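Local structure of isoaspartyl dipeptidase (Fervidobacterium islandicum, 7CDH) at residues 51-56 with 352-357; 58-63 with 279-284; 154-159 with 191-196. The protein probably hydrolyses isoaspartyl dipeptides as a dinuclear zinc metallopeptidase of the M38 family, a role linked to protein repair. All coordinates share one frame; numbering follows the deposited sequence.

Overall arrangement
All three contacts are buried, and each reaches the same large curled sheet. Contact 1 lies about 18 Å, centre to centre, from contact 2 and about 30 Å from contact 3; it joins the antiparallel strands 51-59 and 354-358 through backbone bonds and leucine-rich packing, away from the metals. Strand 51-59 then runs on into contact 2, close to the centre of the chain, where carboxylate, serine, water and zinc chemistry take the place of backbone pairing between its two segments. Contact 3, a parallel strand pair, combines an apolar face with a metal-binding one. Contacts 2 and 3 touch through His61 and Asn193 and share one zinc ion, which His61, His63 and Glu156 all bind.

Contact 1 of 3, residues 51-56 with 352-357; sequences LLLLPG and ADFILV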
ATOM      1  N   LEU A  51      39.325  -3.060 -47.164  1.00 49.29           N
ATOM      2  CA  LEU A  51      38.166  -3.193 -46.243  1.00 47.66           C
ATOM      3  C   LEU A  51      36.913  -2.524 -46.830  1.00 46.28           C
ATOM      4  O   LEU A  51      37.027  -1.504 -47.530  1.00 46.34           O
ATOM      5  CB  LEU A  51      38.507  -2.601 -44.868  1.00 46.66           C
ATOM      6  CG  LEU A  51      39.831  -3.049 -44.239  1.00 46.65           C
ATOM      7  CD1 LEU A  51      40.026  -2.405 -42.877  1.00 44.79           C
ATOM      8  CD2 LEU A  51      39.942  -4.564 -44.126  1.00 45.95           C
ATOM      9  N   LEU A  52      35.758  -3.117 -46.524  1.00 41.09           N
ATOM     10  CA  LEU A  52      34.415  -2.519 -46.650  1.00 41.84           C
ATOM     11  C   LEU A  52      34.111  -1.814 -45.313  1.00 44.78           C
ATOM     12  O   LEU A  52      34.387  -2.428 -44.256  1.00 42.10           O
ATOM     13  CB  LEU A  52      33.391  -3.631 -46.935  1.00 44.16           C
ATOM     14  CG  LEU A  52      33.853  -4.753 -47.868  1.00 48.51           C
ATOM     15  CD1 LEU A  52      32.735  -5.733 -48.160  1.00 48.90           C
ATOM     16  CD2 LEU A  52      34.380  -4.192 -49.177  1.00 54.03           C
ATOM     17  N   LEU A  53      33.637  -0.565 -45.369  1.00 41.65           N
ATOM     18  CA  LEU A  53      33.070   0.215 -44.248  1.00 43.10           C
ATOM     19  C   LEU A  53      31.538   0.076 -44.269  1.00 41.90           C
ATOM     20  O   LEU A  53      30.915   0.517 -45.255  1.00 38.77           O
ATOM     21  CB  LEU A  53      33.492   1.683 -44.364  1.00 43.36           C
ATOM     22  CG  LEU A  53      32.995   2.579 -43.227  1.00 45.99           C
ATOM     23  CD1 LEU A  53      33.760   2.299 -41.942  1.00 48.52           C
ATOM     24  CD2 LEU A  53      33.089   4.048 -43.576  1.00 43.17           C
ATOM     25  N   LEU A  54      30.978  -0.489 -43.192  1.00 38.32           N
ATOM     26  CA  LEU A  54      29.533  -0.770 -42.997  1.00 39.40           C
ATOM     27  C   LEU A  54      29.020   0.074 -41.822  1.00 39.48           C
ATOM     28  O   LEU A  54      29.776   0.557 -40.979  1.00 38.03           O
ATOM     29  CB  LEU A  54      29.349  -2.270 -42.723  1.00 39.24           C
ATOM     30  CG  LEU A  54      29.353  -3.236 -43.915  1.00 45.07           C
ATOM     31  CD1 LEU A  54      30.400  -2.902 -44.959  1.00 46.12           C
ATOM     32  CD2 LEU A  54      29.548  -4.670 -43.451  1.00 41.26           C
ATOM     33  N   PRO A  55      27.693   0.278 -41.688  1.00 37.98           N
ATOM     34  CA  PRO A  55      27.151   0.868 -40.475  1.00 37.05           C
ATOM     35  C   PRO A  55      27.265  -0.194 -39.370  1.00 37.00           C
ATOM     36  O   PRO A  55      27.144  -1.357 -39.684  1.00 30.38           O
ATOM     37  CB  PRO A  55      25.690   1.160 -40.817  1.00 39.59           C
ATOM     38  CG  PRO A  55      25.574   0.897 -42.321  1.00 36.50           C
ATOM     39  CD  PRO A  55      26.637  -0.122 -42.627  1.00 36.36           C
ATOM     40  N   GLY A  56      27.510   0.215 -38.118  1.00 36.37           N
ATOM     41  CA  GLY A  56      27.529  -0.729 -36.989  1.00 31.41           C
ATOM     42  C   GLY A  56      26.205  -1.473 -36.921  1.00 27.81           C
ATOM     43  O   GLY A  56      25.160  -0.850 -37.169  1.00 23.12           O
ATOM     44  N   ALA A 352      28.639   8.065 -35.440  1.00 39.93           N
ATOM     45  CA  ALA A 352      29.821   7.422 -36.042  1.00 39.56           C
ATOM     46  C   ALA A 352      29.954   6.001 -35.498  1.00 40.07           C
ATOM     47  O   ALA A 352      30.949   5.724 -34.792  1.00 37.01           O
ATOM     48  CB  ALA A 352      31.068   8.245 -35.790  1.00 40.70           C
ATOM     49  N   ASP A 353      29.003   5.135 -35.858  1.00 38.01           N
ATOM     50  CA  ASP A 353      29.047   3.691 -35.531  1.00 37.62           C
ATOM     51  C   ASP A 353      29.241   2.920 -36.833  1.00 37.52           C
ATOM     52  O   ASP A 353      28.313   2.986 -37.689  1.00 36.67           O
ATOM     53  CB  ASP A 353      27.763   3.221 -34.842  1.00 41.16           C
ATOM     54  CG  ASP A 353      27.321   4.027 -33.630  1.00 40.76           C
ATOM     55  OD1 ASP A 353      28.156   4.779 -33.065  1.00 36.27           O
ATOM     56  OD2 ASP A 353      26.126   3.858 -33.242  1.00 43.94           O
ATOM     57  N   PHE A 354      30.368   2.207 -36.958  1.00 36.17           N
ATOM     58  CA  PHE A 354      30.840   1.538 -38.203  1.00 35.23           C
ATOM     59  C   PHE A 354      31.517   0.206 -37.898  1.00 34.90           C
ATOM     60  O   PHE A 354      32.063   0.051 -36.806  1.00 37.89           O
ATOM     61  CB  PHE A 354      31.949   2.329 -38.897  1.00 35.47           C
ATOM     62  CG  PHE A 354      31.745   3.818 -39.010  1.00 32.04           C
ATOM     63  CD1 PHE A 354      30.594   4.339 -39.571  1.00 29.25           C
ATOM     64  CD2 PHE A 354      32.738   4.693 -38.609  1.00 32.82           C
ATOM     65  CE1 PHE A 354      30.403   5.708 -39.652  1.00 28.75           C
ATOM     66  CE2 PHE A 354      32.562   6.063 -38.726  1.00 32.26           C
ATOM     67  CZ  PHE A 354      31.395   6.563 -39.251  1.00 29.24           C
ATOM     68  N   ILE A 355      31.479  -0.734 -38.838  1.00 35.36           N
ATOM     69  CA  ILE A 355      32.397  -1.905 -38.820  1.00 38.60           C
ATOM     70  C   ILE A 355      33.215  -1.889 -40.116  1.00 40.95           C
ATOM     71  O   ILE A 355      32.762  -1.383 -41.161  1.00 39.52           O
ATOM     72  CB  ILE A 355      31.663  -3.243 -38.598  1.00 38.77           C
ATOM     73  CG1 ILE A 355      30.660  -3.547 -39.705  1.00 41.68           C
ATOM     74  CG2 ILE A 355      31.011  -3.279 -37.229  1.00 39.85           C
ATOM     75  CD1 ILE A 355      30.111  -4.973 -39.699  1.00 40.87           C
ATOM     76  N   LEU A 356      34.422  -2.393 -40.021  1.00 40.67           N
ATOM     77  CA  LEU A 356      35.323  -2.560 -41.172  1.00 38.53           C
ATOM     78  C   LEU A 356      35.482  -4.054 -41.380  1.00 37.04           C
ATOM     79  O   LEU A 356      35.862  -4.758 -40.447  1.00 40.24           O
ATOM     80  CB  LEU A 356      36.634  -1.855 -40.852  1.00 39.14           C
ATOM     81  CG  LEU A 356      36.568  -0.335 -40.946  1.00 42.26           C
ATOM     82  CD1 LEU A 356      37.715   0.298 -40.190  1.00 44.42           C
ATOM     83  CD2 LEU A 356      36.590   0.109 -42.408  1.00 47.51           C
ATOM     84  N   VAL A 357      35.109  -4.515 -42.557  1.00 39.61           N
ATOM     85  CA  VAL A 357      35.134  -5.952 -42.922  1.00 39.39           C
ATOM     86  C   VAL A 357      36.204  -6.157 -43.994  1.00 41.69           C
ATOM     87  O   VAL A 357      36.463  -5.256 -44.798  1.00 43.23           O
ATOM     88  CB  VAL A 357      33.714  -6.307 -43.357  1.00 42.75           C
ATOM     89  CG1 VAL A 357      33.632  -7.658 -44.024  1.00 46.21           C
ATOM     90  CG2 VAL A 357      32.796  -6.223 -42.152  1.00 45.70           C
TER
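The carbonyl oxygen of Leu52 takes the backbone N-H of Val357: Val357 N lies 2.8 Å from Leu52 O, with an N-H...O angle of 168°. Leu356 CA adds a C-H...O contact to Leu52 O at 3.2 Å. Leu52 N returns a bond to Val357 O, closing one antiparallel hydrogen-bonded pair, and Leu54 with Ile355 forms the next. There Leu54 N bonds to Ile355 O and Ile355 N to Leu54 O. Gly56 N extends the pairing to Asp353 O at 2.9 Å; the carboxylate of Asp353 is salt-bridged to Lys343. Side chains of the paired leucines, Ile355 and Val357 alternate between the two faces. On one, Leu54 CB meets Ile355 CG1 at 3.5 Å, and Leu54 CD2 reaches Val357 CG2 at 3.8 Å. On the other, Leu53 has CG anti to the backbone N (chi1 -178°), which carries CD1 across to Leu356 CD2 at 3.6 Å. Leu53 CD1 also reaches Phe354 CB at 3.5 Å, at the strand end. The Phe354 ring also meets Phe23 edge-to-face. Strand 8-11 flanks Leu53 on one side of the pair and strand 364-369 flanks Leu356 on the other. Such pairing of sequence-distant segments is characteristic of the small beta domain of amidohydrolases, built from both ends of the chain beside the TIM barrel.

Contact 2 of 3, residues 58-63 with 279-284; sequences IDPHVH and NVTISS. With ZN (zinc ion), chain L.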
ATOM      1  N   ILE A  58      22.984  -3.362 -35.355  1.00 34.19           N
ATOM      2  CA  ILE A  58      22.008  -3.106 -34.262  1.00 34.89           C
ATOM      3  C   ILE A  58      21.294  -4.434 -34.003  1.00 36.45           C
ATOM      4  O   ILE A  58      20.691  -4.950 -34.952  1.00 38.55           O
ATOM      5  CB  ILE A  58      21.030  -2.013 -34.704  1.00 34.45           C
ATOM      6  CG1 ILE A  58      21.769  -0.732 -35.103  1.00 35.52           C
ATOM      7  CG2 ILE A  58      19.979  -1.775 -33.643  1.00 32.32           C
ATOM      8  CD1 ILE A  58      20.886   0.272 -35.838  1.00 36.53           C
ATOM      9  N   ASP A  59      21.493  -5.021 -32.818  1.00 39.01           N
ATOM     10  CA  ASP A  59      20.822  -6.263 -32.354  1.00 36.36           C
ATOM     11  C   ASP A  59      19.662  -5.830 -31.458  1.00 37.05           C
ATOM     12  O   ASP A  59      19.868  -5.423 -30.327  1.00 37.74           O
ATOM     13  CB  ASP A  59      21.839  -7.150 -31.644  1.00 35.24           C
ATOM     14  CG  ASP A  59      21.357  -8.564 -31.362  1.00 40.77           C
ATOM     15  OD1 ASP A  59      20.127  -8.823 -31.513  1.00 43.29           O
ATOM     16  OD2 ASP A  59      22.222  -9.413 -30.978  1.00 41.27           O
ATOM     17  N   PRO A  60      18.403  -5.829 -31.936  1.00 38.79           N
ATOM     18  CA  PRO A  60      17.294  -5.288 -31.135  1.00 38.21           C
ATOM     19  C   PRO A  60      16.680  -6.228 -30.081  1.00 34.35           C
ATOM     20  O   PRO A  60      15.617  -5.942 -29.556  1.00 38.27           O
ATOM     21  CB  PRO A  60      16.260  -5.044 -32.239  1.00 38.49           C
ATOM     22  CG  PRO A  60      16.467  -6.245 -33.150  1.00 37.33           C
ATOM     23  CD  PRO A  60      17.977  -6.356 -33.248  1.00 35.28           C
ATOM     24  N   HIS A  61      17.319  -7.347 -29.798  1.00 31.86           N
ATOM     25  CA  HIS A  61      16.800  -8.322 -28.809  1.00 36.14           C
ATOM     26  C   HIS A  61      17.940  -9.147 -28.177  1.00 36.77           C
ATOM     27  O   HIS A  61      18.286 -10.203 -28.733  1.00 30.33           O
ATOM     28  CB  HIS A  61      15.746  -9.178 -29.488  1.00 38.32           C
ATOM     29  CG  HIS A  61      15.091 -10.113 -28.547  1.00 45.45           C
ATOM     30  ND1 HIS A  61      13.891  -9.817 -27.953  1.00 47.96           N
ATOM     31  CD2 HIS A  61      15.487 -11.300 -28.053  1.00 47.15           C
ATOM     32  CE1 HIS A  61      13.560 -10.810 -27.164  1.00 50.28           C
ATOM     33  NE2 HIS A  61      14.536 -11.714 -27.172  1.00 44.08           N
ATOM     34  N   VAL A  62      18.503  -8.652 -27.061  1.00 36.38           N
ATOM     35  CA  VAL A  62      19.605  -9.310 -26.290  1.00 34.21           C
ATOM     36  C   VAL A  62      19.273  -9.363 -24.794  1.00 30.50           C
ATOM     37  O   VAL A  62      18.882  -8.361 -24.212  1.00 28.16           O
ATOM     38  CB  VAL A  62      20.939  -8.593 -26.518  1.00 35.26           C
ATOM     39  CG1 VAL A  62      22.066  -9.282 -25.784  1.00 36.91           C
ATOM     40  CG2 VAL A  62      21.240  -8.513 -27.997  1.00 38.28           C
ATOM     41  N   HIS A  63      19.420 -10.530 -24.186  1.00 31.39           N
ATOM     42  CA  HIS A  63      19.282 -10.692 -22.724  1.00 28.69           C
ATOM     43  C   HIS A  63      20.596 -10.278 -22.105  1.00 26.67           C
ATOM     44  O   HIS A  63      21.288 -11.155 -21.702  1.00 25.03           O
ATOM     45  CB  HIS A  63      18.841 -12.109 -22.381  1.00 28.85           C
ATOM     46  CG  HIS A  63      17.479 -12.380 -22.920  1.00 30.52           C
ATOM     47  ND1 HIS A  63      16.360 -11.822 -22.377  1.00 31.35           N
ATOM     48  CD2 HIS A  63      17.055 -13.096 -23.986  1.00 36.43           C
ATOM     49  CE1 HIS A  63      15.286 -12.223 -23.052  1.00 35.35           C
ATOM     50  NE2 HIS A  63      15.682 -13.004 -24.047  1.00 33.94           N
ATOM     51  N   ASN A 279      10.695  -4.917 -44.104  1.00 35.15           N
ATOM     52  CA  ASN A 279       9.787  -5.141 -42.964  1.00 36.20           C
ATOM     53  C   ASN A 279      10.395  -6.217 -42.071  1.00 33.48           C
ATOM     54  O   ASN A 279       9.682  -6.804 -41.301  1.00 36.65           O
ATOM     55  CB  ASN A 279       8.383  -5.474 -43.483  1.00 44.28           C
ATOM     56  CG  ASN A 279       7.835  -4.351 -44.338  1.00 45.90           C
ATOM     57  OD1 ASN A 279       8.312  -4.135 -45.453  1.00 52.11           O
ATOM     58  ND2 ASN A 279       6.881  -3.606 -43.803  1.00 42.20           N
ATOM     59  N   VAL A 280      11.688  -6.472 -42.175  1.00 34.05           N
ATOM     60  CA  VAL A 280      12.287  -7.666 -41.534  1.00 32.29           C
ATOM     61  C   VAL A 280      13.496  -7.218 -40.746  1.00 32.01           C
ATOM     62  O   VAL A 280      14.250  -6.410 -41.274  1.00 32.67           O
ATOM     63  CB  VAL A 280      12.648  -8.728 -42.577  1.00 32.73           C
ATOM     64  CG1 VAL A 280      13.608  -9.747 -41.987  1.00 35.44           C
ATOM     65  CG2 VAL A 280      11.390  -9.400 -43.072  1.00 32.70           C
ATOM     66  N   THR A 281      13.593  -7.649 -39.486  1.00 33.42           N
ATOM     67  CA  THR A 281      14.826  -7.480 -38.679  1.00 31.88           C
ATOM     68  C   THR A 281      15.284  -8.880 -38.301  1.00 28.02           C
ATOM     69  O   THR A 281      14.482  -9.791 -38.398  1.00 24.86           O
ATOM     70  CB  THR A 281      14.635  -6.539 -37.478  1.00 31.34           C
ATOM     71  OG1 THR A 281      13.740  -7.192 -36.588  1.00 34.29           O
ATOM     72  CG2 THR A 281      14.094  -5.172 -37.836  1.00 31.60           C
ATOM     73  N   ILE A 282      16.542  -9.022 -37.934  1.00 28.88           N
ATOM     74  CA  ILE A 282      17.020 -10.205 -37.179  1.00 32.14           C
ATOM     75  C   ILE A 282      17.603  -9.776 -35.821  1.00 34.62           C
ATOM     76  O   ILE A 282      18.048  -8.592 -35.645  1.00 29.11           O
ATOM     77  CB  ILE A 282      18.029 -10.999 -38.025  1.00 33.57           C
ATOM     78  CG1 ILE A 282      19.273 -10.177 -38.354  1.00 31.12           C
ATOM     79  CG2 ILE A 282      17.338 -11.542 -39.267  1.00 34.95           C
ATOM     80  CD1 ILE A 282      20.429 -11.014 -38.860  1.00 31.70           C
ATOM     81  N   SER A 283      17.626 -10.733 -34.893  1.00 35.55           N
ATOM     82  CA  SER A 283      18.176 -10.550 -33.525  1.00 34.39           C
ATOM     83  C   SER A 283      18.834 -11.849 -33.041  1.00 30.61           C
ATOM     84  O   SER A 283      18.386 -12.952 -33.436  1.00 27.76           O
ATOM     85  CB  SER A 283      17.082 -10.080 -32.601  1.00 35.02           C
ATOM     86  OG  SER A 283      16.099 -11.092 -32.411  1.00 35.67           O
ATOM     87  N   SER A 284      19.856 -11.743 -32.201  1.00 30.11           N
ATOM     88  CA  SER A 284      20.600 -12.928 -31.694  1.00 30.64           C
ATOM     89  C   SER A 284      19.738 -13.680 -30.705  1.00 32.72           C
ATOM     90  O   SER A 284      19.826 -14.942 -30.670  1.00 39.98           O
ATOM     91  CB  SER A 284      21.878 -12.549 -31.047  1.00 33.06           C
ATOM     92  OG  SER A 284      21.671 -11.506 -30.105  1.00 33.33           O
TER
HETATM   93 ZN    ZN L 411      14.348 -13.395 -25.920  1.00 44.23          ZN
HETATM   94  O   HOH W   1      20.260  -7.224 -36.163  1.00 29.53           O
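Asp59 and Ser283 bring their CA atoms to 5.2 Å where strand 280-283 meets a chain that turns a corner at Pro60. Instead of direct backbone pairing, a water bridges the segments, donating to Ile58 O and Ile282 O. The Asp59 side chain makes the direct polar link: with CG anti to the backbone N (chi1 -168°), its carboxylate reaches the end of the other strand. Ser284 N bonds to Asp59 OD1 at 3.0 Å, on the syn side but 27° out of the carboxylate plane. Ser284 OG is modelled implausibly close to Asp59 OD2, so that second bond is doubtful. Pro60 CD rests 3.3 Å from Ile282 O, and His61 CB packs on Ser283 CB at 3.5 Å. The His61 ring reaches the zinc through NE2 at 2.1 Å; His63 NE2 binds the same ion, and Glu156 and Asp285 complete its protein ligands. Such a His-x-His pair beside the strand end before Asp285 is the amidohydrolase metal-site pattern, where first and last barrel strands meet. Ser283 OG bonds to Asp246. Strand 90-95 pairs with the backbone of Asp59 and Val62, strand 245-248 lies beside 280-283, and helix 333-339 packs on Ile58, Pro60 and Thr281.

Contact 3 of 3, residues 154-159 with 191-196; sequences VGEIAI and IVNFHV. With ZN (zinc ion), chain K; ZN (zinc ion), chain L.
Glu156 and His195 hold one zinc ion across parallel strands of a beta-alpha-beta unit of the TIM barrel, linked by helix 169-186. Glu156 CB lies 3.3 Å from Asn193 OD1, which is hydrogen-bonded to His61 ND1, while Asn193 ND2 bonds to Tyr221 O. CG sits between the backbone N and the carbonyl carbon (chi1 44°), and the chain runs extended to bring the carboxylate to both zinc ions. OE1 binds the zinc that His195 ND1 and His224 also hold, and OE2 binds the second, shared with His61, His63 and Asp285. A beta bulge, with a cis peptide before Glu156, shifts the register between Val154 and Ile157. Asn193 N bonds to Val154 O before it and Ile157 N to Asn193 O beyond it. On the face turned from the metals, Ile159 CD1 reaches Phe194 CB at 4.0 Å and Val196 CG2 at 3.9 Å. An alanine at Ile159 would probably open a gap between these two side chains and helix 204-212, leaving the Phe194 ring freer. Val192 CG1 lies over one face of that ring. His195 NE2 bonds to Asp161, while ND1 stands 2.1 Å from its zinc with Glu156 OE1 in plane at the ring edge.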
ATOM      1  N   VAL A 154       8.042  -1.998 -24.038  1.00 27.21           N
ATOM      2  CA  VAL A 154       7.740  -3.099 -23.103  1.00 27.03           C
ATOM      3  C   VAL A 154       7.965  -4.390 -23.865  1.00 27.67           C
ATOM      4  O   VAL A 154       7.690  -4.424 -25.051  1.00 30.26           O
ATOM      5  CB  VAL A 154       6.310  -3.019 -22.564  1.00 29.34           C
ATOM      6  CG1 VAL A 154       5.289  -3.185 -23.684  1.00 30.98           C
ATOM      7  CG2 VAL A 154       6.085  -4.039 -21.441  1.00 28.42           C
ATOM      8  N   GLY A 155       8.517  -5.386 -23.201  1.00 29.59           N
ATOM      9  CA  GLY A 155       8.928  -6.632 -23.843  1.00 30.88           C
ATOM     10  C   GLY A 155       9.812  -7.444 -22.914  1.00 31.89           C
ATOM     11  O   GLY A 155      10.276  -6.914 -21.913  1.00 29.87           O
ATOM     12  N   GLU A 156      10.000  -8.725 -23.261  1.00 33.67           N
ATOM     13  CA  GLU A 156       9.267  -9.305 -24.372  1.00 38.59           C
ATOM     14  C   GLU A 156       8.025 -10.020 -23.813  1.00 38.32           C
ATOM     15  O   GLU A 156       8.176 -10.982 -23.074  1.00 45.83           O
ATOM     16  CB  GLU A 156      10.161 -10.194 -25.241  1.00 41.07           C
ATOM     17  CG  GLU A 156      11.059 -11.117 -24.472  1.00 44.05           C
ATOM     18  CD  GLU A 156      11.751 -12.239 -25.236  1.00 43.73           C
ATOM     19  OE1 GLU A 156      11.246 -12.722 -26.309  1.00 36.91           O
ATOM     20  OE2 GLU A 156      12.858 -12.596 -24.769  1.00 54.03           O
ATOM     21  N   ILE A 157       6.835  -9.544 -24.151  1.00 35.56           N
ATOM     22  CA  ILE A 157       5.536 -10.100 -23.689  1.00 34.34           C
ATOM     23  C   ILE A 157       5.290 -11.403 -24.440  1.00 32.92           C
ATOM     24  O   ILE A 157       5.330 -11.390 -25.653  1.00 36.66           O
ATOM     25  CB  ILE A 157       4.433  -9.070 -23.938  1.00 34.93           C
ATOM     26  CG1 ILE A 157       4.691  -7.825 -23.093  1.00 41.34           C
ATOM     27  CG2 ILE A 157       3.067  -9.665 -23.692  1.00 36.45           C
ATOM     28  CD1 ILE A 157       3.674  -6.747 -23.332  1.00 48.99           C
ATOM     29  N   ALA A 158       5.101 -12.501 -23.733  1.00 31.29           N
ATOM     30  CA  ALA A 158       4.875 -13.820 -24.340  1.00 32.37           C
ATOM     31  C   ALA A 158       3.404 -13.942 -24.709  1.00 29.73           C
ATOM     32  O   ALA A 158       2.543 -13.660 -23.865  1.00 27.55           O
ATOM     33  CB  ALA A 158       5.301 -14.933 -23.414  1.00 34.74           C
ATOM     34  N   ILE A 159       3.162 -14.386 -25.934  1.00 31.69           N
ATOM     35  CA  ILE A 159       1.832 -14.823 -26.450  1.00 32.86           C
ATOM     36  C   ILE A 159       2.051 -16.158 -27.146  1.00 30.18           C
ATOM     37  O   ILE A 159       3.167 -16.400 -27.627  1.00 32.38           O
ATOM     38  CB  ILE A 159       1.268 -13.757 -27.401  1.00 33.03           C
ATOM     39  CG1 ILE A 159       2.300 -13.400 -28.482  1.00 34.24           C
ATOM     40  CG2 ILE A 159       0.841 -12.532 -26.607  1.00 31.19           C
ATOM     41  CD1 ILE A 159       1.735 -12.673 -29.664  1.00 34.37           C
ATOM     42  N   ILE A 191       7.684   0.737 -28.372  1.00 32.18           N
ATOM     43  CA  ILE A 191       7.575  -0.593 -29.026  1.00 33.52           C
ATOM     44  C   ILE A 191       6.986  -1.579 -28.016  1.00 33.10           C
ATOM     45  O   ILE A 191       7.330  -1.506 -26.839  1.00 37.48           O
ATOM     46  CB  ILE A 191       8.956  -1.038 -29.545  1.00 36.67           C
ATOM     47  CG1 ILE A 191       9.519  -0.050 -30.574  1.00 39.44           C
ATOM     48  CG2 ILE A 191       8.905  -2.457 -30.085  1.00 35.66           C
ATOM     49  CD1 ILE A 191       8.505   0.416 -31.616  1.00 38.09           C
ATOM     50  N   VAL A 192       6.043  -2.400 -28.435  1.00 30.30           N
ATOM     51  CA  VAL A 192       5.697  -3.652 -27.722  1.00 33.66           C
ATOM     52  C   VAL A 192       6.394  -4.769 -28.498  1.00 32.87           C
ATOM     53  O   VAL A 192       6.086  -4.911 -29.657  1.00 30.37           O
ATOM     54  CB  VAL A 192       4.176  -3.878 -27.633  1.00 36.97           C
ATOM     55  CG1 VAL A 192       3.837  -5.142 -26.853  1.00 33.99           C
ATOM     56  CG2 VAL A 192       3.484  -2.667 -27.038  1.00 40.34           C
ATOM     57  N   ASN A 193       7.319  -5.485 -27.858  1.00 32.96           N
ATOM     58  CA  ASN A 193       8.008  -6.666 -28.411  1.00 34.12           C
ATOM     59  C   ASN A 193       7.255  -7.894 -27.896  1.00 37.43           C
ATOM     60  O   ASN A 193       7.143  -8.069 -26.658  1.00 34.49           O
ATOM     61  CB  ASN A 193       9.494  -6.617 -28.064  1.00 38.02           C
ATOM     62  CG  ASN A 193      10.289  -7.814 -28.537  1.00 37.09           C
ATOM     63  OD1 ASN A 193      11.104  -8.345 -27.796  1.00 38.82           O
ATOM     64  ND2 ASN A 193      10.122  -8.199 -29.784  1.00 39.47           N
ATOM     65  N   PHE A 194       6.704  -8.687 -28.814  1.00 35.80           N
ATOM     66  CA  PHE A 194       5.965  -9.931 -28.490  1.00 32.49           C
ATOM     67  C   PHE A 194       6.916 -11.095 -28.706  1.00 34.32           C
ATOM     68  O   PHE A 194       7.418 -11.236 -29.830  1.00 33.61           O
ATOM     69  CB  PHE A 194       4.728 -10.097 -29.368  1.00 31.16           C
ATOM     70  CG  PHE A 194       3.685  -9.053 -29.111  1.00 29.71           C
ATOM     71  CD1 PHE A 194       2.862  -9.135 -28.005  1.00 28.34           C
ATOM     72  CD2 PHE A 194       3.564  -7.960 -29.940  1.00 29.94           C
ATOM     73  CE1 PHE A 194       1.916  -8.155 -27.756  1.00 29.62           C
ATOM     74  CE2 PHE A 194       2.622  -6.973 -29.681  1.00 29.39           C
ATOM     75  CZ  PHE A 194       1.798  -7.079 -28.593  1.00 29.68           C
ATOM     76  N   HIS A 195       7.187 -11.860 -27.649  1.00 33.35           N
ATOM     77  CA  HIS A 195       7.694 -13.236 -27.792  1.00 31.71           C
ATOM     78  C   HIS A 195       6.557 -14.095 -28.333  1.00 33.77           C
ATOM     79  O   HIS A 195       5.545 -14.267 -27.629  1.00 35.78           O
ATOM     80  CB  HIS A 195       8.225 -13.776 -26.478  1.00 32.66           C
ATOM     81  CG  HIS A 195       8.461 -15.241 -26.517  1.00 30.69           C
ATOM     82  ND1 HIS A 195       9.712 -15.764 -26.750  1.00 28.22           N
ATOM     83  CD2 HIS A 195       7.599 -16.281 -26.417  1.00 31.05           C
ATOM     84  CE1 HIS A 195       9.612 -17.087 -26.754  1.00 33.24           C
ATOM     85  NE2 HIS A 195       8.321 -17.441 -26.543  1.00 28.82           N
ATOM     86  N   VAL A 196       6.709 -14.619 -29.543  1.00 31.30           N
ATOM     87  CA  VAL A 196       5.659 -15.499 -30.110  1.00 31.74           C
ATOM     88  C   VAL A 196       6.129 -16.941 -30.026  1.00 30.48           C
ATOM     89  O   VAL A 196       7.147 -17.274 -30.634  1.00 34.09           O
ATOM     90  CB  VAL A 196       5.282 -15.134 -31.550  1.00 33.66           C
ATOM     91  CG1 VAL A 196       4.119 -16.003 -32.000  1.00 33.37           C
ATOM     92  CG2 VAL A 196       4.949 -13.659 -31.687  1.00 34.80           C
TER
HETATM   93 ZN    ZN K 410      11.634 -14.880 -26.801  1.00 50.84          ZN
HETATM   94 ZN    ZN L 411      14.348 -13.395 -25.920  1.00 44.23          ZN